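Local coordinates for geranyltranstransferase (Legionella pneumophila subsp. pneumophila, PDB 3LOM), which probably makes farnesyl diphosphate by condensing isopentenyl diphosphate with allylic diphosphates, a magnesium-dependent prenyl transfer of isoprenoid biosynthesis, at residues Ile13-Thr17 with Gly49-Ile53; Leu60-Asp66 with Lys287-Leu291; Ala127-Leu132 with Ile147-Val152; Gln229-Leu233 with Leu298-Ser302. All blocks are in the same frame, centred on the assembly; numbering follows the deposited sequence. Where two conformers were deposited one is given.

Contact 1 (Ile13-Thr17 with Gly49-Ile53). With PO4 (phosphate ion), chain C.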
loop_
_atom_site.group_PDB
_atom_site.type_symbol
_atom_site.label_atom_id
_atom_site.label_comp_id
_atom_site.label_asym_id
_atom_site.label_seq_id
_atom_site.Cartn_x
_atom_site.Cartn_y
_atom_site.Cartn_z
ATOM N N ILE A 13 -20.568 -5.407 -21.461
ATOM C CA ILE A 13 -20.389 -5.155 -20.028
ATOM C C ILE A 13 -20.309 -6.473 -19.238
ATOM O O ILE A 13 -19.431 -6.635 -18.385
ATOM C CB ILE A 13 -21.520 -4.237 -19.475
ATOM C CG1 ILE A 13 -21.567 -2.919 -20.259
ATOM C CG2 ILE A 13 -21.338 -3.963 -17.977
ATOM C CD1 ILE A 13 -22.930 -2.241 -20.275
ATOM N N ASP A 14 -21.212 -7.407 -19.551
ATOM C CA ASP A 14 -21.239 -8.739 -18.930
ATOM C C ASP A 14 -19.942 -9.512 -19.158
ATOM O O ASP A 14 -19.439 -10.172 -18.249
ATOM C CB ASP A 14 -22.422 -9.560 -19.458
ATOM C CG ASP A 14 -23.775 -8.937 -19.132
ATOM O OD1 ASP A 14 -23.945 -8.398 -18.015
ATOM O OD2 ASP A 14 -24.679 -9.002 -19.994
ATOM N N LYS A 15 -19.408 -9.401 -20.374
ATOM C CA LYS A 15 -18.189 -10.090 -20.788
ATOM C C LYS A 15 -16.951 -9.510 -20.119
ATOM O O LYS A 15 -15.983 -10.232 -19.873
ATOM C CB LYS A 15 -18.025 -10.005 -22.310
ATOM C CG LYS A 15 -17.419 -11.240 -22.964
ATOM C CD LYS A 15 -18.485 -12.292 -23.256
ATOM C CE LYS A 15 -17.900 -13.496 -23.974
ATOM N NZ LYS A 15 -18.959 -14.485 -24.305
ATOM N N TYR A 16 -16.984 -8.207 -19.838
ATOM C CA TYR A 16 -15.862 -7.523 -19.194
ATOM C C TYR A 16 -15.671 -7.901 -17.718
ATOM O O TYR A 16 -14.535 -8.022 -17.267
ATOM C CB TYR A 16 -15.957 -6.000 -19.375
ATOM C CG TYR A 16 -15.363 -5.486 -20.680
ATOM C CD1 TYR A 16 -14.156 -5.993 -21.171
ATOM C CD2 TYR A 16 -15.990 -4.473 -21.406
ATOM C CE1 TYR A 16 -13.599 -5.516 -22.360
ATOM C CE2 TYR A 16 -15.440 -3.989 -22.597
ATOM C CZ TYR A 16 -14.248 -4.515 -23.066
ATOM O OH TYR A 16 -13.701 -4.041 -24.238
ATOM N N THR A 17 -16.770 -8.095 -16.984
ATOM C CA THR A 17 -16.717 -8.625 -15.608
ATOM C C THR A 17 -16.095 -10.028 -15.580
ATOM O O THR A 17 -15.132 -10.274 -14.837
ATOM C CB THR A 17 -18.124 -8.682 -14.947
ATOM O OG1 THR A 17 -18.736 -7.389 -14.998
ATOM C CG2 THR A 17 -18.037 -9.144 -13.487
ATOM N N GLY A 49 -20.890 -11.648 -6.351
ATOM C CA GLY A 49 -21.891 -11.498 -7.402
ATOM C C GLY A 49 -22.046 -10.045 -7.818
ATOM O O GLY A 49 -21.530 -9.135 -7.153
ATOM N N GLY A 50 -22.757 -9.826 -8.923
ATOM C CA GLY A 50 -22.898 -8.493 -9.507
ATOM C C GLY A 50 -21.626 -8.032 -10.204
ATOM O O GLY A 50 -20.665 -8.797 -10.340
ATOM N N LYS A 51 -21.617 -6.776 -10.642
ATOM C CA LYS A 51 -20.452 -6.223 -11.343
ATOM C C LYS A 51 -19.705 -5.129 -10.566
ATOM O O LYS A 51 -20.285 -4.421 -9.738
ATOM C CB LYS A 51 -20.792 -5.765 -12.779
ATOM C CG LYS A 51 -22.278 -5.739 -13.169
ATOM C CD LYS A 51 -22.709 -7.049 -13.845
ATOM C CE LYS A 51 -24.026 -6.899 -14.597
ATOM N NZ LYS A 51 -23.851 -6.195 -15.903
ATOM N N ARG A 52 -18.407 -5.035 -10.840
ATOM C CA ARG A 52 -17.527 -4.043 -10.223
ATOM C C ARG A 52 -17.269 -2.913 -11.227
ATOM O O ARG A 52 -16.634 -3.130 -12.266
ATOM C CB ARG A 52 -16.195 -4.682 -9.806
ATOM C CG ARG A 52 -16.220 -6.199 -9.559
ATOM C CD ARG A 52 -16.403 -6.558 -8.087
ATOM N NE ARG A 52 -17.792 -6.847 -7.743
ATOM C CZ ARG A 52 -18.576 -6.028 -7.051
ATOM N NH1 ARG A 52 -18.105 -4.863 -6.623
ATOM N NH2 ARG A 52 -19.827 -6.376 -6.785
ATOM N N ILE A 53 -17.759 -1.712 -10.911
ATOM C CA ILE A 53 -17.753 -0.571 -11.847
ATOM C C ILE A 53 -16.381 -0.061 -12.338
ATOM O O ILE A 53 -16.229 0.237 -13.526
ATOM C CB ILE A 53 -18.700 0.594 -11.361
ATOM C CG1 ILE A 53 -18.974 1.607 -12.478
ATOM C CG2 ILE A 53 -18.180 1.272 -10.088
ATOM C CD1 ILE A 53 -19.711 1.028 -13.673
HETATM P P PO4 C . -18.831 -1.057 -6.626
HETATM O O1 PO4 C . -20.336 -0.952 -6.619
HETATM O O2 PO4 C . -18.392 -2.078 -5.599
HETATM O O3 PO4 C . -18.356 -1.480 -7.996
HETATM O O4 PO4 C . -18.255 0.298 -6.282
#

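Contact 2 (Leu60-Asp66 with Lys287-Leu291)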
loop_
_atom_site.group_PDB
_atom_site.type_symbol
_atom_site.label_atom_id
_atom_site.label_comp_id
_atom_site.label_asym_id
_atom_site.label_seq_id
_atom_site.Cartn_x
_atom_site.Cartn_y
_atom_site.Cartn_z
ATOM N N LEU A 60 -13.769 0.177 -20.900
ATOM C CA LEU A 60 -14.520 1.009 -21.836
ATOM C C LEU A 60 -13.784 2.281 -22.262
ATOM O O LEU A 60 -13.850 2.674 -23.431
ATOM C CB LEU A 60 -15.897 1.343 -21.266
ATOM C CG LEU A 60 -16.855 0.155 -21.183
ATOM C CD1 LEU A 60 -18.229 0.600 -20.719
ATOM C CD2 LEU A 60 -16.949 -0.543 -22.528
ATOM N N ALA A 61 -13.080 2.905 -21.319
ATOM C CA ALA A 61 -12.248 4.069 -21.614
ATOM C C ALA A 61 -11.008 3.665 -22.394
ATOM O O ALA A 61 -10.522 4.426 -23.234
ATOM C CB ALA A 61 -11.851 4.794 -20.333
ATOM N N GLY A 62 -10.501 2.467 -22.107
ATOM C CA GLY A 62 -9.339 1.921 -22.804
ATOM C C GLY A 62 -9.612 1.585 -24.259
ATOM O O GLY A 62 -8.726 1.705 -25.105
ATOM N N ASP A 63 -10.845 1.161 -24.537
ATOM C CA ASP A 63 -11.320 0.900 -25.893
ATOM C C ASP A 63 -11.401 2.172 -26.719
ATOM O O ASP A 63 -11.041 2.167 -27.897
ATOM C CB ASP A 63 -12.699 0.237 -25.861
ATOM C CG ASP A 63 -12.624 -1.277 -25.901
ATOM O OD1 ASP A 63 -11.514 -1.839 -25.761
ATOM O OD2 ASP A 63 -13.688 -1.908 -26.077
ATOM N N LEU A 64 -11.868 3.249 -26.087
ATOM C CA LEU A 64 -12.054 4.546 -26.742
ATOM C C LEU A 64 -10.770 5.105 -27.339
ATOM O O LEU A 64 -10.796 5.697 -28.419
ATOM C CB LEU A 64 -12.669 5.554 -25.772
ATOM C CG LEU A 64 -14.150 5.352 -25.441
ATOM C CD1 LEU A 64 -14.566 6.205 -24.253
ATOM C CD2 LEU A 64 -15.012 5.653 -26.645
ATOM N N ILE A 65 -9.653 4.899 -26.648
ATOM C CA ILE A 65 -8.346 5.276 -27.189
ATOM C C ILE A 65 -7.519 4.065 -27.645
ATOM O O ILE A 65 -6.293 4.156 -27.793
ATOM C CB ILE A 65 -7.544 6.215 -26.229
ATOM C CG1 ILE A 65 -7.214 5.528 -24.896
ATOM C CG2 ILE A 65 -8.311 7.517 -26.012
ATOM C CD1 ILE A 65 -6.224 6.299 -24.046
ATOM N N ASP A 66 -8.214 2.946 -27.867
ATOM C CA ASP A 66 -7.661 1.730 -28.495
ATOM C C ASP A 66 -6.357 1.182 -27.888
ATOM O O ASP A 66 -5.443 0.785 -28.619
ATOM C CB ASP A 66 -7.506 1.930 -30.014
ATOM C CG ASP A 66 -8.809 2.312 -30.691
ATOM O OD1 ASP A 66 -8.820 3.337 -31.401
ATOM O OD2 ASP A 66 -9.820 1.596 -30.514
ATOM N N LYS A 287 -18.580 5.279 -31.376
ATOM C CA LYS A 287 -17.556 4.467 -30.718
ATOM C C LYS A 287 -17.777 4.385 -29.197
ATOM O O LYS A 287 -17.375 3.413 -28.555
ATOM C CB LYS A 287 -16.172 5.042 -31.028
ATOM C CG LYS A 287 -15.004 4.114 -30.739
ATOM C CD LYS A 287 -13.694 4.766 -31.122
ATOM C CE LYS A 287 -12.519 3.837 -30.863
ATOM N NZ LYS A 287 -11.226 4.549 -31.053
ATOM N N ALA A 288 -18.436 5.400 -28.637
ATOM C CA ALA A 288 -18.704 5.479 -27.201
ATOM C C ALA A 288 -20.042 4.876 -26.774
ATOM O O ALA A 288 -20.394 4.941 -25.592
ATOM C CB ALA A 288 -18.609 6.930 -26.729
ATOM N N ALA A 289 -20.770 4.281 -27.722
ATOM C CA ALA A 289 -22.136 3.778 -27.480
ATOM C C ALA A 289 -22.223 2.699 -26.400
ATOM O O ALA A 289 -23.277 2.517 -25.781
ATOM C CB ALA A 289 -22.769 3.283 -28.778
ATOM N N ALA A 290 -21.111 1.994 -26.189
ATOM C CA ALA A 290 -20.984 1.013 -25.116
ATOM C C ALA A 290 -21.019 1.702 -23.753
ATOM O O ALA A 290 -21.774 1.298 -22.862
ATOM C CB ALA A 290 -19.698 0.213 -25.284
ATOM N N LEU A 291 -20.209 2.751 -23.615
ATOM C CA LEU A 291 -20.099 3.514 -22.371
ATOM C C LEU A 291 -21.355 4.327 -22.067
ATOM O O LEU A 291 -21.730 4.467 -20.905
ATOM C CB LEU A 291 -18.861 4.419 -22.407
ATOM C CG LEU A 291 -18.439 5.219 -21.164
ATOM C CD1 LEU A 291 -18.493 4.400 -19.874
ATOM C CD2 LEU A 291 -17.043 5.788 -21.373
#

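Contact 3 (Ala127-Leu132 with Ile147-Val152)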
loop_
_atom_site.group_PDB
_atom_site.type_symbol
_atom_site.label_atom_id
_atom_site.label_comp_id
_atom_site.label_asym_id
_atom_site.label_seq_id
_atom_site.Cartn_x
_atom_site.Cartn_y
_atom_site.Cartn_z
ATOM N N ALA A 127 -1.692 -4.638 -5.694
ATOM C CA ALA A 127 -2.066 -3.716 -6.767
ATOM C C ALA A 127 -0.848 -3.071 -7.419
ATOM O O ALA A 127 -0.773 -2.981 -8.643
ATOM C CB ALA A 127 -2.988 -2.656 -6.232
ATOM N N ILE A 128 0.109 -2.662 -6.588
ATOM C CA ILE A 128 1.366 -2.068 -7.038
ATOM C C ILE A 128 2.320 -3.114 -7.639
ATOM O O ILE A 128 2.935 -2.847 -8.673
ATOM C CB ILE A 128 2.021 -1.257 -5.894
ATOM C CG1 ILE A 128 1.082 -0.125 -5.475
ATOM C CG2 ILE A 128 3.376 -0.686 -6.301
ATOM C CD1 ILE A 128 1.179 0.233 -4.011
ATOM N N GLU A 129 2.427 -4.294 -7.011
ATOM C CA GLU A 129 3.219 -5.422 -7.555
ATOM C C GLU A 129 2.766 -5.818 -8.958
ATOM O O GLU A 129 3.582 -5.919 -9.870
ATOM C CB GLU A 129 3.168 -6.646 -6.624
ATOM C CG GLU A 129 4.103 -7.804 -7.021
ATOM C CD GLU A 129 4.526 -8.687 -5.846
ATOM O OE1 GLU A 129 5.542 -9.403 -5.980
ATOM O OE2 GLU A 129 3.865 -8.667 -4.787
ATOM N N VAL A 130 1.458 -6.017 -9.110
ATOM C CA VAL A 130 0.819 -6.344 -10.384
ATOM C C VAL A 130 1.117 -5.305 -11.474
ATOM O O VAL A 130 1.425 -5.675 -12.612
ATOM C CB VAL A 130 -0.711 -6.528 -10.198
ATOM C CG1 VAL A 130 -1.433 -6.693 -11.533
ATOM C CG2 VAL A 130 -0.979 -7.725 -9.309
ATOM N N LEU A 131 1.039 -4.019 -11.122
ATOM C CA LEU A 131 1.363 -2.947 -12.064
ATOM C C LEU A 131 2.809 -3.041 -12.513
ATOM O O LEU A 131 3.078 -3.073 -13.704
ATOM C CB LEU A 131 1.094 -1.564 -11.470
ATOM C CG LEU A 131 -0.357 -1.108 -11.326
ATOM C CD1 LEU A 131 -0.417 0.158 -10.493
ATOM C CD2 LEU A 131 -1.051 -0.911 -12.663
ATOM N N LEU A 132 3.727 -3.127 -11.556
ATOM C CA LEU A 132 5.151 -3.154 -11.862
ATOM C C LEU A 132 5.669 -4.372 -12.637
ATOM O O LEU A 132 6.420 -4.190 -13.596
ATOM C CB LEU A 132 5.980 -2.954 -10.599
ATOM C CG LEU A 132 5.822 -1.641 -9.830
ATOM C CD1 LEU A 132 6.789 -1.668 -8.674
ATOM C CD2 LEU A 132 6.025 -0.397 -10.708
ATOM N N ILE A 147 1.858 5.484 -14.563
ATOM C CA ILE A 147 0.607 4.752 -14.308
ATOM C C ILE A 147 0.449 4.444 -12.811
ATOM O O ILE A 147 -0.632 4.622 -12.234
ATOM C CB ILE A 147 0.529 3.443 -15.160
ATOM C CG1 ILE A 147 0.161 3.774 -16.609
ATOM C CG2 ILE A 147 -0.486 2.432 -14.583
ATOM C CD1 ILE A 147 0.562 2.712 -17.603
ATOM N N THR A 148 1.544 4.014 -12.190
ATOM C CA THR A 148 1.544 3.633 -10.778
ATOM C C THR A 148 1.448 4.882 -9.890
ATOM O O THR A 148 0.826 4.841 -8.820
ATOM C CB THR A 148 2.781 2.773 -10.430
ATOM O OG1 THR A 148 2.986 1.794 -11.455
ATOM C CG2 THR A 148 2.601 2.056 -9.092
ATOM N N GLN A 149 2.041 5.982 -10.363
ATOM C CA GLN A 149 1.938 7.304 -9.731
ATOM C C GLN A 149 0.489 7.743 -9.575
ATOM O O GLN A 149 0.083 8.167 -8.494
ATOM C CB GLN A 149 2.700 8.347 -10.555
ATOM C CG GLN A 149 3.125 9.593 -9.785
ATOM C CD GLN A 149 4.569 9.529 -9.317
ATOM O OE1 GLN A 149 4.839 9.289 -8.139
ATOM N NE2 GLN A 149 5.505 9.742 -10.239
ATOM N N VAL A 150 -0.288 7.623 -10.649
ATOM C CA VAL A 150 -1.711 7.976 -10.633
ATOM C C VAL A 150 -2.510 7.274 -9.514
ATOM O O VAL A 150 -3.258 7.931 -8.786
ATOM C CB VAL A 150 -2.368 7.723 -12.010
ATOM C CG1 VAL A 150 -3.867 7.989 -11.957
ATOM C CG2 VAL A 150 -1.713 8.588 -13.096
ATOM N N LEU A 151 -2.327 5.957 -9.372
ATOM C CA LEU A 151 -3.062 5.154 -8.388
ATOM C C LEU A 151 -2.661 5.491 -6.960
ATOM O O LEU A 151 -3.503 5.636 -6.079
ATOM C CB LEU A 151 -2.836 3.652 -8.634
ATOM C CG LEU A 151 -3.594 2.633 -7.769
ATOM C CD1 LEU A 151 -5.103 2.706 -7.982
ATOM C CD2 LEU A 151 -3.103 1.231 -8.072
ATOM N N VAL A 152 -1.360 5.609 -6.757
ATOM C CA VAL A 152 -0.778 5.859 -5.459
ATOM C C VAL A 152 -1.008 7.315 -4.953
ATOM O O VAL A 152 -1.148 7.543 -3.742
ATOM C CB VAL A 152 0.700 5.376 -5.493
ATOM C CG1 VAL A 152 1.642 6.356 -4.892
ATOM C CG2 VAL A 152 0.815 4.010 -4.811
#

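Contact 4 (Gln229-Leu233 with Leu298-Ser302)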
loop_
_atom_site.group_PDB
_atom_site.type_symbol
_atom_site.label_atom_id
_atom_site.label_comp_id
_atom_site.label_asym_id
_atom_site.label_seq_id
_atom_site.Cartn_x
_atom_site.Cartn_y
_atom_site.Cartn_z
ATOM N N GLN A 229 -26.404 9.686 -5.932
ATOM C CA GLN A 229 -27.331 8.556 -6.031
ATOM C C GLN A 229 -27.407 7.738 -4.747
ATOM O O GLN A 229 -28.502 7.410 -4.294
ATOM C CB GLN A 229 -26.976 7.653 -7.217
ATOM C CG GLN A 229 -27.441 8.200 -8.563
ATOM C CD GLN A 229 -27.029 7.327 -9.731
ATOM O OE1 GLN A 229 -25.851 7.020 -9.911
ATOM N NE2 GLN A 229 -28.001 6.932 -10.539
ATOM N N ASP A 230 -26.246 7.439 -4.165
ATOM C CA ASP A 230 -26.158 6.670 -2.917
ATOM C C ASP A 230 -26.882 7.350 -1.760
ATOM O O ASP A 230 -27.604 6.693 -1.017
ATOM C CB ASP A 230 -24.696 6.382 -2.549
ATOM C CG ASP A 230 -24.043 5.384 -3.496
ATOM O OD1 ASP A 230 -22.805 5.210 -3.425
ATOM O OD2 ASP A 230 -24.764 4.780 -4.319
ATOM N N ASP A 231 -26.706 8.665 -1.635
ATOM C CA ASP A 231 -27.409 9.459 -0.621
ATOM C C ASP A 231 -28.908 9.562 -0.910
ATOM O O ASP A 231 -29.724 9.562 0.015
ATOM C CB ASP A 231 -26.786 10.854 -0.501
ATOM C CG ASP A 231 -25.364 10.820 0.050
ATOM O OD1 ASP A 231 -24.890 9.739 0.467
ATOM O OD2 ASP A 231 -24.717 11.888 0.074
ATOM N N TYR A 232 -29.252 9.629 -2.197
ATOM C CA TYR A 232 -30.641 9.662 -2.656
ATOM C C TYR A 232 -31.358 8.344 -2.383
ATOM O O TYR A 232 -32.524 8.341 -1.985
ATOM C CB TYR A 232 -30.700 9.991 -4.155
ATOM C CG TYR A 232 -32.093 10.020 -4.755
ATOM C CD1 TYR A 232 -32.980 11.058 -4.466
ATOM C CD2 TYR A 232 -32.516 9.018 -5.630
ATOM C CE1 TYR A 232 -34.259 11.088 -5.019
ATOM C CE2 TYR A 232 -33.790 9.040 -6.189
ATOM C CZ TYR A 232 -34.653 10.076 -5.881
ATOM O OH TYR A 232 -35.911 10.098 -6.435
ATOM N N LEU A 233 -30.651 7.239 -2.604
ATOM C CA LEU A 233 -31.203 5.895 -2.438
ATOM C C LEU A 233 -31.542 5.586 -0.980
ATOM O O LEU A 233 -32.720 5.527 -0.630
ATOM C CB LEU A 233 -30.257 4.837 -3.026
ATOM C CG LEU A 233 -30.453 4.294 -4.453
ATOM C CD1 LEU A 233 -30.928 5.333 -5.471
ATOM C CD2 LEU A 233 -29.171 3.617 -4.935
ATOM N N LEU A 298 -26.469 3.107 -15.257
ATOM C CA LEU A 298 -26.090 3.669 -13.959
ATOM C C LEU A 298 -27.013 4.804 -13.527
ATOM O O LEU A 298 -27.238 4.995 -12.336
ATOM C CB LEU A 298 -24.637 4.150 -13.984
ATOM C CG LEU A 298 -23.545 3.081 -14.053
ATOM C CD1 LEU A 298 -22.303 3.642 -14.723
ATOM C CD2 LEU A 298 -23.216 2.539 -12.669
ATOM N N GLN A 299 -27.538 5.548 -14.495
ATOM C CA GLN A 299 -28.519 6.599 -14.224
ATOM C C GLN A 299 -29.872 6.035 -13.782
ATOM O O GLN A 299 -30.504 6.576 -12.869
ATOM C CB GLN A 299 -28.679 7.514 -15.447
ATOM C CG GLN A 299 -29.672 8.662 -15.256
ATOM C CD GLN A 299 -29.566 9.744 -16.319
ATOM O OE1 GLN A 299 -30.146 10.820 -16.176
ATOM N NE2 GLN A 299 -28.820 9.468 -17.387
ATOM N N ASN A 300 -30.293 4.937 -14.407
ATOM C CA ASN A 300 -31.642 4.391 -14.207
ATOM C C ASN A 300 -31.904 3.616 -12.900
ATOM O O ASN A 300 -33.053 3.260 -12.620
ATOM C CB ASN A 300 -32.094 3.577 -15.432
ATOM C CG ASN A 300 -32.395 4.454 -16.650
ATOM O OD1 ASN A 300 -31.976 5.614 -16.728
ATOM N ND2 ASN A 300 -33.115 3.889 -17.614
ATOM N N ARG A 301 -30.862 3.367 -12.102
ATOM C CA ARG A 301 -31.057 2.813 -10.747
ATOM C C ARG A 301 -31.472 3.891 -9.736
ATOM O O ARG A 301 -31.666 3.607 -8.553
ATOM C CB ARG A 301 -29.848 1.993 -10.252
ATOM C CG ARG A 301 -28.474 2.524 -10.629
ATOM C CD ARG A 301 -27.357 1.724 -9.968
ATOM N NE ARG A 301 -26.989 2.273 -8.661
ATOM C CZ ARG A 301 -25.956 3.088 -8.445
ATOM N NH1 ARG A 301 -25.165 3.459 -9.448
ATOM N NH2 ARG A 301 -25.712 3.536 -7.218
ATOM N N SER A 302 -31.605 5.123 -10.229
ATOM C CA SER A 302 -32.212 6.232 -9.501
ATOM C C SER A 302 -33.612 6.531 -10.059
ATOM O O SER A 302 -34.475 7.048 -9.345
ATOM C CB SER A 302 -31.324 7.476 -9.604
ATOM O OG SER A 302 -31.904 8.587 -8.941
#

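Contact 1 (Ile13-Thr17 with Gly49-Ile53)
Residues 13-17 form one turn of helix 5-28, and the extended loop 49-53 passes beside it on the way into helix 53-64, with R52 at the N-cap position. The backbones come nearest at T17 and K51, whose CA atoms are 6.2 Å apart. G50 turns the loop with a positive phi of 74°. K51 reaches along the helix, touching it near its root and at its tip: its CB lies 3.4 Å from T17 OG1, and K51 NZ sits 3.9 Å from I13 CG2 and forms a salt bridge with D14 OD1 at 3.1 Å. In the conformer given, R52 NH2 donates to G49 O (3.3 Å), closing the loop on itself, while R52 NH1 reaches O2 of a phosphate ion, probably from the crystallisation liquor, at 3.0 Å in a weak hydrogen bond. I53 N donates to PO4 O3, also at 3.0 Å, and R54 NH2 hydrogen-bonds to the ion as well. G50-I53 begin the GKRxRP motif, which in relatives binds the diphosphate of isopentenyl diphosphate; the phosphate is consistent with such an anion site. K51 NZ, 10.7 Å from PO4 O3, here pairs with D14 of the N-terminal helix.

Contact 2 (Leu60-Asp66 with Lys287-Leu291)
Five apolar side chains make the centre: L60 and L64, one turn apart on helix 53-64, against A288, A290 and L291 at the start of helix 289-303. L60 CD1 lies 3.9 Å from L291 CD1 and 3.8 Å from L291 CA, and L60 CD2 is 4.0 Å from A290 CB. L64 divides its branches: CD1 touches L291 CD2 at 3.8 Å, whereas CD2 sits on A288, 3.7 Å from its CA and 3.8 Å from its CB. Toward solvent, K287 stretches out with all four chi angles near 180° and crosses the end of helix 53-64. Its CE passes 3.7 Å from D63 O, and its NZ donates to L64 O (2.9 Å) and to D66 OD1 (2.7 Å), the latter a salt bridge. D66, with positive phi, is the C-prime residue of a Schellman motif that ends the helix, D66 N bonding to D63 O at 2.9 Å. The lysine thus places a positive charge at a helix C terminus. Around this seam of the mainly helical fold, Y16 and N9 of helix 5-28 cover L60 and A290, Y218 of helix 209-236 packs on L291, and F284 and L281 close over L64 and A288.

Contact 3 (Ala127-Leu132 with Ile147-Val152)
I147 opens the second segment by setting its CG2 3.9 Å from L131 CD2. T148 follows, the residue of 147-152 most covered by the partner helix and, by CA distance, the point where the backbones come nearest (6.7 Å from L131). Its methyl CG2 fits among L131 CD1 (3.8 Å) and I128 CG2 (4.0 Å), and its OG1 approaches L132 CD2 at 3.8 Å while hydrogen-bonding back to V144 O of its own helix, so the hydroxyl is satisfied inside an apolar seam. Q149 and V150 turn to the far side. One helical turn beyond I147, L151 returns to the interface, its CD2 meeting L131 CD1 (3.8 Å) and A127 CB (4.3 Å). V152 ends the row with CG2 3.9 Å from I128 CD1. No hydrogen bond crosses between the helices, whose local axes run antiparallel at 166° and approach to 10.5 Å: they are the two arms of a helical hairpin, held by packing. L81, T82 and A78 of helix 69-91 cover A127, L131 and L151, and helix 178-201 lies against V150 and L151. At the dimer interface, L132 of the second subunit packs on T148 and Q149, and E129 of the second subunit on V152.

Contact 4 (Gln229-Leu233 with Leu298-Ser302)
Q229, with chi2 t, reaches straight across the gap. Its NE2 donates to L298 O at 2.8 Å and lies 3.5 Å from S302 CB, while its OE1 is held by Y274 of helix 263-279. R301 has chi1 p (38°) and chi3 m, which folds the guanidinium back toward helix 209-236; R301 NH2 forms a rather long salt bridge with D230 OD2, 3.3 Å, the carboxylate lying at the edge of the guanidinium. Y232, chi1 t, swings its CE2 to 3.4 Å from S302 OG and sends its hydroxyl on to E267. L233, at an off-rotamer chi1 of -96°, brings CD1 3.6 Å from R301 O. The local axes run 22° apart at 10.6 Å, and helix 289-303 is kinked at R301 and S302, where its regular backbone bonding is interrupted. D230-D231-Y232-L233 starts the second aspartate-rich DDxxD motif of polyprenyl synthases, whose carboxylates in relatives bind magnesium; in this structure D230 pairs with R301 of the C-terminal helix.

From the N terminus, contact 1 closes first, joining helix 5-28 to the loop before helix 53-64 across 31 intervening residues. That helix then opens contact 2, whose partner comes only 220 residues later. Contact 3, a short hairpin closed over 14 residues, nests inside this long loop. Contact 4 opens at 229-233, within the loop of contact 2, and closes at 298-302, beyond it, so the two cross, sharing helix 289-303. Y16 touches L60 and D63, linking contacts 1 and 2, and I53 on L298 links contacts 1 and 4. Contact 3 touches none of these; its centre is about 30 Å from that of contact 4, across the chain's centre, at the dimer side.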